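Local structure of glutathione S-transferase-3 (Necator americanus, 3W8S) at residues Arg12-Ile17 with Gln50-Glu55; Arg19-Leu24 with Phe75-Lys80; Ala66-Val71 with Leu153-Leu158; Val88-Asp93 with Thr137-Glu142; Glu166-Lys169 with Ile174-Gly177. The protein probably catalyses the conjugation of glutathione to halide-bearing electrophiles, holding glutathione in a pocket on its thioredoxin-like N-terminal domain. All coordinates share one frame; numbering follows the deposited sequence.

How the contacts relate
Contacts 1 to 3 all use helices or strands of the thioredoxin-like domain. Contacts 1 and 2 share helix 16-25 and alternate along the sequence, their centres about 15 Å apart. Contact 3, about 6 Å from contact 2 between centres, joins helix 64-75 to helix 155-170 and so bridges the N- and C-terminal domains. Contact 4 is nested in the loop that contact 3 closes, their centres about 13 Å apart, and both touch the second subunit. Contact 5 comes last, further along helix 155-170, and reaches contact 1 by a weak ion pair of Arg-12 and Glu-166. The glutathione loop thus backs onto the domain interface; contacts 4 and 5 belong to the helical domain.

Contact 1: residues Arg12-Ile17 with Gln50-Glu55. With GSH (glutathione), chain B.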
# COMPACT_ATOMS: atom_id res chain seq x y z
N ARG A 12 -2.42 -13.75 13.95
CA ARG A 12 -3.37 -13.33 12.91
C ARG A 12 -2.61 -12.28 12.12
O ARG A 12 -2.34 -12.50 10.94
CB ARG A 12 -4.67 -12.78 13.55
CG ARG A 12 -5.51 -13.86 14.24
CD ARG A 12 -6.60 -13.20 15.15
NE ARG A 12 -6.08 -13.19 16.53
CZ ARG A 12 -5.81 -12.04 17.13
NH1 ARG A 12 -6.05 -10.98 16.45
NH2 ARG A 12 -5.32 -11.96 18.34
N GLY A 13 -2.26 -11.18 12.78
CA GLY A 13 -1.35 -10.13 12.26
C GLY A 13 -1.75 -9.76 10.83
O GLY A 13 -2.99 -9.65 10.47
N ALA A 14 -0.71 -9.63 10.01
CA ALA A 14 -0.86 -9.12 8.65
C ALA A 14 -1.38 -10.21 7.65
O ALA A 14 -1.75 -9.88 6.54
CB ALA A 14 0.47 -8.48 8.17
N ALA A 15 -1.45 -11.50 8.08
CA ALA A 15 -1.88 -12.59 7.20
C ALA A 15 -3.36 -12.83 7.29
O ALA A 15 -3.91 -13.56 6.46
CB ALA A 15 -1.16 -13.89 7.58
N GLU A 16 -4.03 -12.34 8.33
CA GLU A 16 -5.37 -12.91 8.70
C GLU A 16 -6.44 -12.65 7.63
O GLU A 16 -7.28 -13.50 7.38
CB GLU A 16 -5.81 -12.27 10.02
CG GLU A 16 -7.15 -12.72 10.61
CD GLU A 16 -7.32 -14.25 10.73
OE1 GLU A 16 -6.35 -15.00 10.85
OE2 GLU A 16 -8.51 -14.68 10.73
N ILE A 17 -6.42 -11.47 6.98
CA ILE A 17 -7.44 -11.22 5.93
C ILE A 17 -7.28 -12.14 4.73
O ILE A 17 -8.27 -12.61 4.13
CB ILE A 17 -7.45 -9.73 5.46
CG1 ILE A 17 -7.84 -8.80 6.63
CG2 ILE A 17 -8.42 -9.53 4.29
CD1 ILE A 17 -8.80 -9.26 7.72
N GLN A 50 10.64 -11.06 4.43
CA GLN A 50 9.56 -10.82 5.44
C GLN A 50 8.29 -11.68 5.18
O GLN A 50 8.19 -12.29 4.14
CB GLN A 50 9.18 -9.32 5.51
CG GLN A 50 10.35 -8.45 6.07
CD GLN A 50 9.85 -7.13 6.51
OE1 GLN A 50 9.32 -6.35 5.68
NE2 GLN A 50 9.95 -6.85 7.82
N LEU A 51 7.32 -11.66 6.12
CA LEU A 51 6.09 -12.45 5.97
C LEU A 51 4.96 -11.47 6.08
O LEU A 51 5.13 -10.45 6.75
CB LEU A 51 6.06 -13.54 7.06
CG LEU A 51 7.17 -14.60 6.95
CD1 LEU A 51 7.03 -15.54 8.17
CD2 LEU A 51 7.14 -15.39 5.64
N PRO A 52 3.78 -11.76 5.48
CA PRO A 52 3.44 -13.06 4.86
C PRO A 52 3.96 -13.23 3.42
O PRO A 52 4.21 -12.22 2.71
CB PRO A 52 1.87 -13.05 4.79
CG PRO A 52 1.54 -11.57 4.75
CD PRO A 52 2.60 -10.90 5.65
N VAL A 53 4.06 -14.49 2.99
CA VAL A 53 4.36 -14.82 1.60
C VAL A 53 3.35 -15.88 1.13
O VAL A 53 3.10 -16.87 1.81
CB VAL A 53 5.79 -15.37 1.42
CG1 VAL A 53 6.02 -15.93 -0.02
CG2 VAL A 53 6.82 -14.26 1.71
N LEU A 54 2.80 -15.67 -0.07
CA LEU A 54 1.93 -16.66 -0.66
C LEU A 54 2.75 -17.41 -1.73
O LEU A 54 3.47 -16.80 -2.50
CB LEU A 54 0.71 -15.99 -1.35
CG LEU A 54 -0.37 -16.96 -1.92
CD1 LEU A 54 -1.21 -17.49 -0.78
CD2 LEU A 54 -1.34 -16.23 -2.90
N GLU A 55 2.61 -18.73 -1.77
CA GLU A 55 3.18 -19.49 -2.86
C GLU A 55 2.04 -20.08 -3.73
O GLU A 55 1.10 -20.67 -3.20
CB GLU A 55 4.12 -20.59 -2.25
CG GLU A 55 5.08 -21.12 -3.28
CD GLU A 55 6.07 -22.08 -2.63
OE1 GLU A 55 6.69 -21.70 -1.62
OE2 GLU A 55 6.15 -23.20 -3.11
N1 GSH B . 4.42 -4.27 4.17
CA1 GSH B . 4.65 -5.66 4.58
C1 GSH B . 3.36 -6.44 4.38
O11 GSH B . 3.39 -7.67 4.13
O12 GSH B . 2.28 -5.82 4.47
CB1 GSH B . 5.11 -5.74 6.04
CG1 GSH B . 5.58 -7.18 6.33
CD1 GSH B . 6.07 -7.32 7.78
OE1 GSH B . 6.08 -6.36 8.56
N2 GSH B . 6.53 -8.51 8.17
CA2 GSH B . 6.98 -8.79 9.51
C2 GSH B . 8.20 -9.66 9.44
O2 GSH B . 8.23 -10.57 8.61
CB2 GSH B . 5.85 -9.55 10.24
SG2 GSH B . 6.16 -9.67 12.01
N3 GSH B . 9.20 -9.44 10.31
CA3 GSH B . 10.31 -10.37 10.42
C3 GSH B . 11.56 -9.78 9.79
O31 GSH B . 12.59 -10.48 9.75
O32 GSH B . 11.55 -8.63 9.32
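The cis peptide bond before Pro-52 turns the proline ring toward Ala-14 and Ala-15, leaving the backbone N and O of Leu-51 to bond glutathione. A cis-proline leading into a strand, here 53-56, is the hallmark of the thioredoxin-like fold, and in glutathione transferases it shapes the glutathione site. The evidence for close approach is the 5.8 Å between Ala-15 CA and Pro-52 CA, the shortest such spacing of the two segments. Two methyl groups meet the ring: Ala-14 CB lies 4.1 Å from Pro-52 CD, and Ala-15 CB lies 4.2 Å from Pro-52 CB. The contact is wholly apolar and lodges the proline against the turn that leads into helix 16-25; Ala-14 N in that turn is hydrogen-bonded to Tyr-8 OH.

On the ligand side, Leu-51 pairs with the cysteinyl unit of glutathione as a strand would. Its N gives a hydrogen bond of 2.9 Å to GSH O2, and its O receives GSH N2 at 2.8 Å, the latter bent to 131° at the hydrogen. Gln-50 CG sits beside its own backbone N (chi1 -67°) and the chain beyond is extended, which carries the amide out to the glycyl carboxylate. There Gln-50 NE2 donates to GSH O32 at 2.8 Å in a nearly straight bond, 166° at the hydrogen.

Contact 2: residues Arg19-Leu24 with Phe75-Lys80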
# COMPACT_ATOMS: atom_id res chain seq x y z
N ARG A 19 -6.24 -15.22 4.92
CA ARG A 19 -6.89 -16.49 5.38
C ARG A 19 -8.40 -16.42 5.26
O ARG A 19 -9.06 -17.39 4.79
CB ARG A 19 -6.53 -16.71 6.86
CG ARG A 19 -5.03 -16.90 7.05
CD ARG A 19 -4.79 -17.40 8.45
NE ARG A 19 -3.35 -17.49 8.82
CZ ARG A 19 -2.72 -16.69 9.70
NH1 ARG A 19 -3.36 -15.65 10.27
NH2 ARG A 19 -1.37 -16.90 9.94
N GLN A 20 -8.96 -15.26 5.64
CA GLN A 20 -10.43 -15.12 5.58
C GLN A 20 -10.96 -15.09 4.13
O GLN A 20 -12.11 -15.54 3.88
CB GLN A 20 -10.90 -13.87 6.31
CG GLN A 20 -10.52 -13.96 7.78
CD GLN A 20 -10.99 -12.78 8.59
OE1 GLN A 20 -11.66 -11.90 8.04
NE2 GLN A 20 -10.70 -12.77 9.93
N ILE A 21 -10.18 -14.55 3.19
CA ILE A 21 -10.56 -14.63 1.77
C ILE A 21 -10.61 -16.09 1.26
O ILE A 21 -11.60 -16.49 0.62
CB ILE A 21 -9.70 -13.77 0.86
CG1 ILE A 21 -9.86 -12.27 1.23
CG2 ILE A 21 -10.11 -13.98 -0.61
CD1 ILE A 21 -8.63 -11.43 0.83
N PHE A 22 -9.61 -16.87 1.61
CA PHE A 22 -9.63 -18.34 1.32
C PHE A 22 -10.84 -18.97 1.98
O PHE A 22 -11.55 -19.76 1.34
CB PHE A 22 -8.36 -19.05 1.81
CG PHE A 22 -7.17 -18.83 0.93
CD1 PHE A 22 -7.19 -19.24 -0.40
CD2 PHE A 22 -6.00 -18.27 1.44
CE1 PHE A 22 -6.08 -19.00 -1.24
CE2 PHE A 22 -4.89 -18.06 0.61
CZ PHE A 22 -4.90 -18.47 -0.73
N VAL A 23 -11.10 -18.61 3.23
CA VAL A 23 -12.29 -19.15 3.96
C VAL A 23 -13.61 -18.88 3.20
O VAL A 23 -14.39 -19.84 2.88
CB VAL A 23 -12.36 -18.66 5.42
CG1 VAL A 23 -13.74 -18.97 6.01
CG2 VAL A 23 -11.26 -19.33 6.23
N LEU A 24 -13.82 -17.63 2.82
CA LEU A 24 -15.01 -17.28 2.10
C LEU A 24 -15.11 -17.96 0.75
O LEU A 24 -16.24 -18.21 0.26
CB LEU A 24 -15.04 -15.73 1.86
CG LEU A 24 -15.29 -14.85 3.12
CD1 LEU A 24 -14.98 -13.38 2.78
CD2 LEU A 24 -16.69 -14.86 3.72
N PHE A 75 -11.13 -14.80 -6.40
CA PHE A 75 -12.37 -15.38 -5.79
C PHE A 75 -13.56 -14.43 -5.77
O PHE A 75 -14.62 -14.76 -5.23
CB PHE A 75 -11.99 -15.96 -4.44
CG PHE A 75 -10.96 -17.07 -4.57
CD1 PHE A 75 -11.24 -18.17 -5.38
CD2 PHE A 75 -9.72 -17.01 -3.93
CE1 PHE A 75 -10.32 -19.22 -5.54
CE2 PHE A 75 -8.77 -18.02 -4.10
CZ PHE A 75 -9.07 -19.13 -4.91
N GLY A 76 -13.40 -13.25 -6.36
CA GLY A 76 -14.56 -12.36 -6.49
C GLY A 76 -14.79 -11.42 -5.28
O GLY A 76 -15.90 -10.90 -5.13
N PHE A 77 -13.75 -11.11 -4.49
CA PHE A 77 -13.94 -10.20 -3.35
C PHE A 77 -13.17 -8.85 -3.47
O PHE A 77 -12.94 -8.19 -2.45
CB PHE A 77 -13.55 -10.92 -2.04
CG PHE A 77 -14.42 -12.12 -1.76
CD1 PHE A 77 -15.69 -11.95 -1.20
CD2 PHE A 77 -14.01 -13.38 -2.11
CE1 PHE A 77 -16.52 -13.06 -0.97
CE2 PHE A 77 -14.82 -14.50 -1.88
CZ PHE A 77 -16.09 -14.33 -1.34
N ALA A 78 -12.75 -8.48 -4.69
CA ALA A 78 -11.86 -7.31 -4.89
C ALA A 78 -12.64 -6.10 -5.36
O ALA A 78 -12.05 -5.05 -5.57
CB ALA A 78 -10.81 -7.66 -5.92
N GLY A 79 -13.94 -6.27 -5.60
CA GLY A 79 -14.81 -5.23 -6.18
C GLY A 79 -15.36 -5.67 -7.54
O GLY A 79 -14.73 -6.46 -8.27
N LYS A 80 -16.53 -5.16 -7.92
CA LYS A 80 -17.26 -5.78 -9.05
C LYS A 80 -17.04 -5.08 -10.43
O LYS A 80 -17.63 -5.50 -11.41
CB LYS A 80 -18.78 -5.77 -8.73
CG LYS A 80 -19.22 -6.58 -7.50
CD LYS A 80 -19.06 -8.07 -7.81
CE LYS A 80 -19.41 -9.01 -6.64
NZ LYS A 80 -18.85 -10.37 -7.01
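Phe-75, at the close of helix 64-75, sends its ring toward helix 16-25, where its CE2 lies 4.0 Å from Phe-22 CE1. The two rings meet obliquely, through apolar carbons alone. Gly-76 is the first residue to leave helical geometry, with a positive phi of 88°; Phe-77, next, again points toward helix 16-25. Phe-77 has the most surface buried in this contact. Its CZ approaches Leu-24 CB to 3.6 Å, while Leu-24 CD1 stands 4.1 Å above the plane of the Phe-77 ring, displaced toward the rim. Ile-21 adds a looser touch, its CG2 being 4.2 Å from Phe-77 CD2. Beyond the aromatic pair the chain heads for helix 82-101, making this the linker between the two domains. Phe-77 shares a backbone hydrogen bond with Phe-155 of helix 155-170, Ile-21 also rests on Val-71 of helix 64-75, and Phe-22 stacks on Tyr-29 and meets the ring of Tyr-4 from strand 4-9.

Contact 3: residues Ala66-Val71 with Leu153-Leu158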
# COMPACT_ATOMS: atom_id res chain seq x y z
N ALA A 66 -0.71 -6.90 -1.46
CA ALA A 66 -0.63 -7.42 -2.84
C ALA A 66 -1.22 -8.88 -2.89
O ALA A 66 -1.89 -9.26 -3.89
CB ALA A 66 0.81 -7.35 -3.32
N ILE A 67 -0.91 -9.70 -1.90
CA ILE A 67 -1.46 -11.08 -1.78
C ILE A 67 -2.99 -11.05 -1.57
O ILE A 67 -3.71 -11.78 -2.22
CB ILE A 67 -0.85 -11.83 -0.57
CG1 ILE A 67 0.68 -12.08 -0.77
CG2 ILE A 67 -1.52 -13.19 -0.37
CD1 ILE A 67 1.43 -12.25 0.60
N ALA A 68 -3.47 -10.21 -0.65
CA ALA A 68 -4.92 -10.18 -0.40
C ALA A 68 -5.63 -9.80 -1.69
O ALA A 68 -6.65 -10.41 -2.06
CB ALA A 68 -5.28 -9.19 0.70
N ARG A 69 -5.10 -8.79 -2.38
CA ARG A 69 -5.70 -8.36 -3.64
C ARG A 69 -5.70 -9.49 -4.70
O ARG A 69 -6.69 -9.71 -5.37
CB ARG A 69 -5.06 -7.04 -4.25
CG ARG A 69 -5.78 -6.56 -5.52
CD ARG A 69 -5.12 -5.32 -6.13
NE ARG A 69 -5.07 -4.33 -5.07
CZ ARG A 69 -4.02 -3.98 -4.35
NH1 ARG A 69 -2.77 -4.48 -4.55
NH2 ARG A 69 -4.25 -3.15 -3.39
N PHE A 70 -4.56 -10.12 -4.86
CA PHE A 70 -4.43 -11.23 -5.79
C PHE A 70 -5.51 -12.33 -5.53
O PHE A 70 -6.21 -12.73 -6.48
CB PHE A 70 -3.05 -11.88 -5.66
CG PHE A 70 -2.87 -13.11 -6.56
CD1 PHE A 70 -2.72 -12.96 -7.93
CD2 PHE A 70 -2.84 -14.40 -6.01
CE1 PHE A 70 -2.58 -14.09 -8.78
CE2 PHE A 70 -2.72 -15.53 -6.84
CZ PHE A 70 -2.57 -15.37 -8.24
N VAL A 71 -5.62 -12.79 -4.27
CA VAL A 71 -6.59 -13.84 -3.88
C VAL A 71 -8.04 -13.30 -4.01
O VAL A 71 -8.95 -14.02 -4.55
CB VAL A 71 -6.26 -14.33 -2.44
CG1 VAL A 71 -7.26 -15.34 -1.93
CG2 VAL A 71 -4.93 -15.15 -2.52
N LEU A 153 -19.76 -7.81 -0.19
CA LEU A 153 -18.57 -7.88 0.61
C LEU A 153 -17.32 -7.79 -0.25
O LEU A 153 -17.22 -8.45 -1.28
CB LEU A 153 -18.61 -9.26 1.27
CG LEU A 153 -17.55 -9.48 2.36
CD1 LEU A 153 -17.95 -8.69 3.60
CD2 LEU A 153 -17.52 -10.97 2.70
N THR A 154 -16.35 -6.97 0.16
CA THR A 154 -15.03 -6.99 -0.46
C THR A 154 -13.98 -7.10 0.65
O THR A 154 -14.30 -7.00 1.82
CB THR A 154 -14.77 -5.69 -1.26
OG1 THR A 154 -14.70 -4.55 -0.35
CG2 THR A 154 -15.89 -5.52 -2.36
N PHE A 155 -12.71 -7.30 0.28
CA PHE A 155 -11.71 -7.41 1.32
C PHE A 155 -11.50 -6.08 2.08
O PHE A 155 -10.96 -6.09 3.17
CB PHE A 155 -10.40 -8.08 0.84
CG PHE A 155 -9.57 -7.25 -0.10
CD1 PHE A 155 -9.90 -7.08 -1.45
CD2 PHE A 155 -8.40 -6.66 0.36
CE1 PHE A 155 -9.10 -6.36 -2.33
CE2 PHE A 155 -7.62 -5.87 -0.53
CZ PHE A 155 -7.98 -5.71 -1.87
N ALA A 156 -11.93 -4.94 1.51
CA ALA A 156 -11.90 -3.74 2.36
C ALA A 156 -12.81 -3.93 3.60
O ALA A 156 -12.42 -3.54 4.69
CB ALA A 156 -12.31 -2.47 1.58
N ASP A 157 -14.00 -4.52 3.42
CA ASP A 157 -14.94 -4.79 4.54
C ASP A 157 -14.22 -5.70 5.55
O ASP A 157 -14.27 -5.53 6.80
CB ASP A 157 -16.20 -5.52 4.00
CG ASP A 157 -17.03 -4.63 3.17
OD1 ASP A 157 -17.42 -3.57 3.72
OD2 ASP A 157 -17.34 -4.93 1.96
N LEU A 158 -13.48 -6.65 5.01
CA LEU A 158 -12.86 -7.64 5.93
C LEU A 158 -11.79 -6.95 6.82
O LEU A 158 -11.74 -7.24 8.01
CB LEU A 158 -12.21 -8.82 5.14
CG LEU A 158 -13.17 -9.67 4.29
CD1 LEU A 158 -12.29 -10.67 3.49
CD2 LEU A 158 -14.10 -10.47 5.26
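The ring of Phe-155 points at helix 64-75 and lays one face over the backbone of Arg-69, whose N sits above it. This is the interface between the thioredoxin-like domain and the helical C-terminal domain, and Phe-155 is the first residue of helix 155-170. Its CG occupies the position between backbone N and carbonyl carbon (chi1 71°), which throws the ring outward across the interface. Phe-155 CZ comes to 3.9 Å from Arg-69 CA and 4.0 Å from Arg-69 CB, so the arginine contributes the root of its side chain. Ala-68 meets the ring obliquely, with its CB 4.0 Å from Phe-155 CD2; the nearest backbone spacing is 7.5 Å, between Ala-68 CA and Phe-155 CA.

The charged part of Arg-69 is directed elsewhere. With CG anti to the backbone N (chi1 -176°) and a bend at chi3, NE forms a salt bridge to Asp-89 of the same chain and NH1 one to Asp-89 of the second subunit.

Behind the ring, Thr-154 and Asp-157 form a capping box of the kind known at this helix start in glutathione transferases. Ala-156 N gives Thr-154 OG1 only a weak bond of 3.4 Å. In return Asp-157 OD2 accepts from Thr-154 N at 2.9 Å and 160° through its anti lone pair.

Contact 4: residues Val88-Asp93 with Thr137-Glu142; sequences VDSITD and TNFLKE
Apolar helix-to-helix packing through a CH-pi contact joins Ile-91 of helix 82-101 to Phe-139, near the end of helix 117-143. The nearest CA atoms, those of Ile-91 and Phe-139, are 9.4 Å apart, and two side chains from opposite directions bridge the gap. Ile-91 CD1 lies 3.9 Å from the centroid of the Phe-139 ring and only 7° off the ring normal, so the methyl is centred on the face. Further back on the same branch, Ile-91 CG1 is 3.9 Å from Phe-139 CE2. With CG1 beside the backbone N (chi1 -74°), this branch runs to the ring while the CG2 methyl turns to Ala-156 of helix 155-170, so one isoleucine serves two helices. Ser-90 is peripheral: its OG is 4.5 Å from Phe-139 CZ and is hydrogen-bonded to Leu-87 O of its own helix. A glycerol molecule, probably from the crystallisation liquor, lies close to the Phe-139 side chain. The contact joins two long helices beside the second copy in the assembly, where Phe-139 also touches Phe-48 of that subunit, within the all-helical C-terminal domain of the glutathione transferase fold.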
# COMPACT_ATOMS: atom_id res chain seq x y z
N VAL A 88 -11.86 0.07 -3.45
CA VAL A 88 -11.48 -0.93 -2.47
C VAL A 88 -10.01 -0.74 -2.13
O VAL A 88 -9.65 -0.68 -0.98
CB VAL A 88 -11.77 -2.36 -3.01
CG1 VAL A 88 -11.08 -3.43 -2.13
CG2 VAL A 88 -13.31 -2.62 -3.01
N ASP A 89 -9.17 -0.62 -3.15
CA ASP A 89 -7.71 -0.37 -2.96
C ASP A 89 -7.46 0.92 -2.16
O ASP A 89 -6.60 0.93 -1.29
CB ASP A 89 -7.03 -0.20 -4.30
CG ASP A 89 -6.92 -1.53 -5.07
OD1 ASP A 89 -7.19 -2.59 -4.49
OD2 ASP A 89 -6.49 -1.52 -6.24
N SER A 90 -8.21 1.98 -2.43
CA SER A 90 -7.94 3.29 -1.74
C SER A 90 -8.26 3.09 -0.23
O SER A 90 -7.56 3.59 0.65
CB SER A 90 -8.81 4.45 -2.34
OG SER A 90 -10.21 4.39 -1.93
N ILE A 91 -9.32 2.32 0.06
CA ILE A 91 -9.70 2.11 1.44
C ILE A 91 -8.65 1.27 2.19
O ILE A 91 -8.29 1.60 3.38
CB ILE A 91 -11.12 1.43 1.60
CG1 ILE A 91 -12.26 2.44 1.29
CG2 ILE A 91 -11.24 0.86 3.02
CD1 ILE A 91 -13.63 1.75 1.08
N THR A 92 -8.15 0.21 1.55
CA THR A 92 -7.09 -0.59 2.21
C THR A 92 -5.77 0.20 2.34
O THR A 92 -5.09 0.07 3.31
CB THR A 92 -6.90 -1.97 1.57
OG1 THR A 92 -6.46 -1.80 0.23
CG2 THR A 92 -8.31 -2.66 1.50
N ASP A 93 -5.48 1.09 1.40
CA ASP A 93 -4.30 1.95 1.54
C ASP A 93 -4.51 2.94 2.72
O ASP A 93 -3.56 3.23 3.48
CB ASP A 93 -4.02 2.72 0.24
CG ASP A 93 -3.12 1.89 -0.75
OD1 ASP A 93 -2.65 0.78 -0.38
OD2 ASP A 93 -2.87 2.39 -1.88
N THR A 137 -17.04 5.69 7.84
CA THR A 137 -18.49 6.00 7.96
C THR A 137 -19.05 6.82 6.79
O THR A 137 -20.20 6.59 6.36
CB THR A 137 -18.80 6.75 9.29
OG1 THR A 137 -18.32 5.97 10.40
CG2 THR A 137 -20.37 6.98 9.44
N ASN A 138 -18.28 7.76 6.22
CA ASN A 138 -18.80 8.47 5.00
C ASN A 138 -19.03 7.46 3.87
O ASN A 138 -19.96 7.57 3.10
CB ASN A 138 -17.77 9.47 4.48
CG ASN A 138 -17.50 10.57 5.45
OD1 ASN A 138 -18.28 10.81 6.40
ND2 ASN A 138 -16.34 11.25 5.25
N PHE A 139 -18.11 6.48 3.72
CA PHE A 139 -18.38 5.43 2.69
C PHE A 139 -19.68 4.65 3.00
O PHE A 139 -20.47 4.42 2.12
CB PHE A 139 -17.24 4.43 2.52
CG PHE A 139 -16.15 4.91 1.64
CD1 PHE A 139 -16.21 4.65 0.28
CD2 PHE A 139 -15.03 5.58 2.16
CE1 PHE A 139 -15.18 5.04 -0.55
CE2 PHE A 139 -13.98 5.99 1.35
CZ PHE A 139 -14.04 5.70 -0.03
N LEU A 140 -19.91 4.28 4.25
CA LEU A 140 -21.09 3.48 4.60
C LEU A 140 -22.38 4.30 4.44
O LEU A 140 -23.40 3.73 4.01
CB LEU A 140 -20.98 3.00 6.07
CG LEU A 140 -19.84 1.99 6.35
CD1 LEU A 140 -19.79 1.72 7.84
CD2 LEU A 140 -20.13 0.69 5.55
N LYS A 141 -22.33 5.61 4.75
CA LYS A 141 -23.48 6.53 4.44
C LYS A 141 -23.78 6.60 2.93
O LYS A 141 -24.93 6.69 2.54
CB LYS A 141 -23.21 7.96 5.01
CG LYS A 141 -23.21 7.92 6.53
CD LYS A 141 -22.87 9.27 7.18
CE LYS A 141 -23.15 9.22 8.66
NZ LYS A 141 -22.61 10.50 9.25
N GLU A 142 -22.76 6.57 2.09
CA GLU A 142 -22.93 6.60 0.63
C GLU A 142 -23.38 5.21 0.02
O GLU A 142 -24.12 5.16 -0.94
CB GLU A 142 -21.64 7.07 -0.05
CG GLU A 142 -21.34 8.54 0.13
CD GLU A 142 -19.87 8.88 -0.03
OE1 GLU A 142 -19.09 8.02 -0.50
OE2 GLU A 142 -19.48 10.03 0.31

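Contact 5: residues Glu166-Lys169 with Ile174-Gly177; sequences EFAK and IFDG. With SO4 (sulfate ion), chain C.
Lys-169 NZ is gripped by a carboxylate and a sulfate. It forms a salt bridge with Glu-166 OE1 at 2.8 Å, meeting that oxygen on its syn side and 18° out of the carboxylate plane, and donates to sulfate O3 at 2.9 Å. The sulfate, probably from the crystallisation liquor, is also hydrogen-bonded to Arg-201 NE, while Glu-166 OE2 has salt bridges to Arg-189 and Arg-201.

The other side of this helical turn is apolar. Here the chain leaves helix 155-170 and doubles back before helix 179-189, in the helical C-terminal domain, so that Ile-174 lies against the helix it has just left. Its CG1 is anti to the backbone N (chi1 -164°), which extends CD1 to a tight 3.4 Å from Phe-167 CB. The other branch, Ile-174 CG2, reaches Ala-168 CB at 3.7 Å and also sits over the centre of one face of the Phe-175 ring. Ala-168 CB touches that ring obliquely, 3.7 Å from Phe-175 CE2. Ile-174 further packs on Phe-125 and Phe-133 of helix 117-143.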
# COMPACT_ATOMS: atom_id res chain seq x y z
N GLU A 166 -11.46 -6.77 16.79
CA GLU A 166 -10.36 -7.16 17.63
C GLU A 166 -9.96 -6.09 18.63
O GLU A 166 -9.74 -6.40 19.82
CB GLU A 166 -9.13 -7.59 16.78
CG GLU A 166 -9.43 -8.93 16.04
CD GLU A 166 -9.69 -10.12 17.01
OE1 GLU A 166 -8.97 -10.18 18.04
OE2 GLU A 166 -10.61 -10.97 16.74
N PHE A 167 -9.80 -4.86 18.16
CA PHE A 167 -9.50 -3.73 19.08
C PHE A 167 -10.59 -3.56 20.12
O PHE A 167 -10.32 -3.16 21.25
CB PHE A 167 -9.26 -2.41 18.32
CG PHE A 167 -7.99 -2.39 17.49
CD1 PHE A 167 -6.78 -2.83 18.03
CD2 PHE A 167 -7.99 -1.88 16.19
CE1 PHE A 167 -5.59 -2.82 17.26
CE2 PHE A 167 -6.84 -1.85 15.42
CZ PHE A 167 -5.64 -2.34 15.94
N ALA A 168 -11.83 -3.93 19.78
CA ALA A 168 -12.96 -3.79 20.71
C ALA A 168 -12.75 -4.66 21.95
O ALA A 168 -13.31 -4.33 22.99
CB ALA A 168 -14.31 -4.14 20.07
N LYS A 169 -11.94 -5.71 21.84
CA LYS A 169 -11.79 -6.64 22.97
C LYS A 169 -11.20 -5.95 24.19
O LYS A 169 -11.70 -6.12 25.27
CB LYS A 169 -11.00 -7.89 22.59
CG LYS A 169 -11.84 -8.86 21.75
CD LYS A 169 -10.88 -9.80 21.02
CE LYS A 169 -11.52 -11.09 20.46
NZ LYS A 169 -10.39 -11.87 19.78
N ILE A 174 -14.35 1.65 21.74
CA ILE A 174 -13.86 1.89 20.36
C ILE A 174 -15.02 2.26 19.41
O ILE A 174 -14.85 3.07 18.49
CB ILE A 174 -13.08 0.67 19.77
CG1 ILE A 174 -12.32 1.18 18.55
CG2 ILE A 174 -14.06 -0.48 19.45
CD1 ILE A 174 -11.47 0.12 17.94
N PHE A 175 -16.23 1.70 19.64
CA PHE A 175 -17.42 2.07 18.82
C PHE A 175 -18.19 3.32 19.29
O PHE A 175 -19.16 3.72 18.60
CB PHE A 175 -18.41 0.91 18.71
CG PHE A 175 -17.82 -0.32 18.08
CD1 PHE A 175 -17.33 -0.27 16.77
CD2 PHE A 175 -17.73 -1.52 18.81
CE1 PHE A 175 -16.74 -1.38 16.19
CE2 PHE A 175 -17.16 -2.64 18.24
CZ PHE A 175 -16.65 -2.57 16.93
N ASP A 176 -17.79 3.94 20.41
CA ASP A 176 -18.54 5.08 20.91
C ASP A 176 -18.54 6.22 19.87
O ASP A 176 -17.46 6.68 19.48
CB ASP A 176 -18.02 5.61 22.26
CG ASP A 176 -18.23 4.59 23.43
OD1 ASP A 176 -18.79 3.52 23.20
OD2 ASP A 176 -17.79 4.87 24.56
N GLY A 177 -19.74 6.64 19.43
CA GLY A 177 -19.89 7.69 18.40
C GLY A 177 -19.80 7.21 16.95
O GLY A 177 -19.97 8.02 16.02
S SO4 C . -10.11 -15.62 18.69
O1 SO4 C . -9.73 -16.47 17.54
O2 SO4 C . -8.90 -15.35 19.46
O3 SO4 C . -10.75 -14.31 18.26
O4 SO4 C . -11.05 -16.38 19.53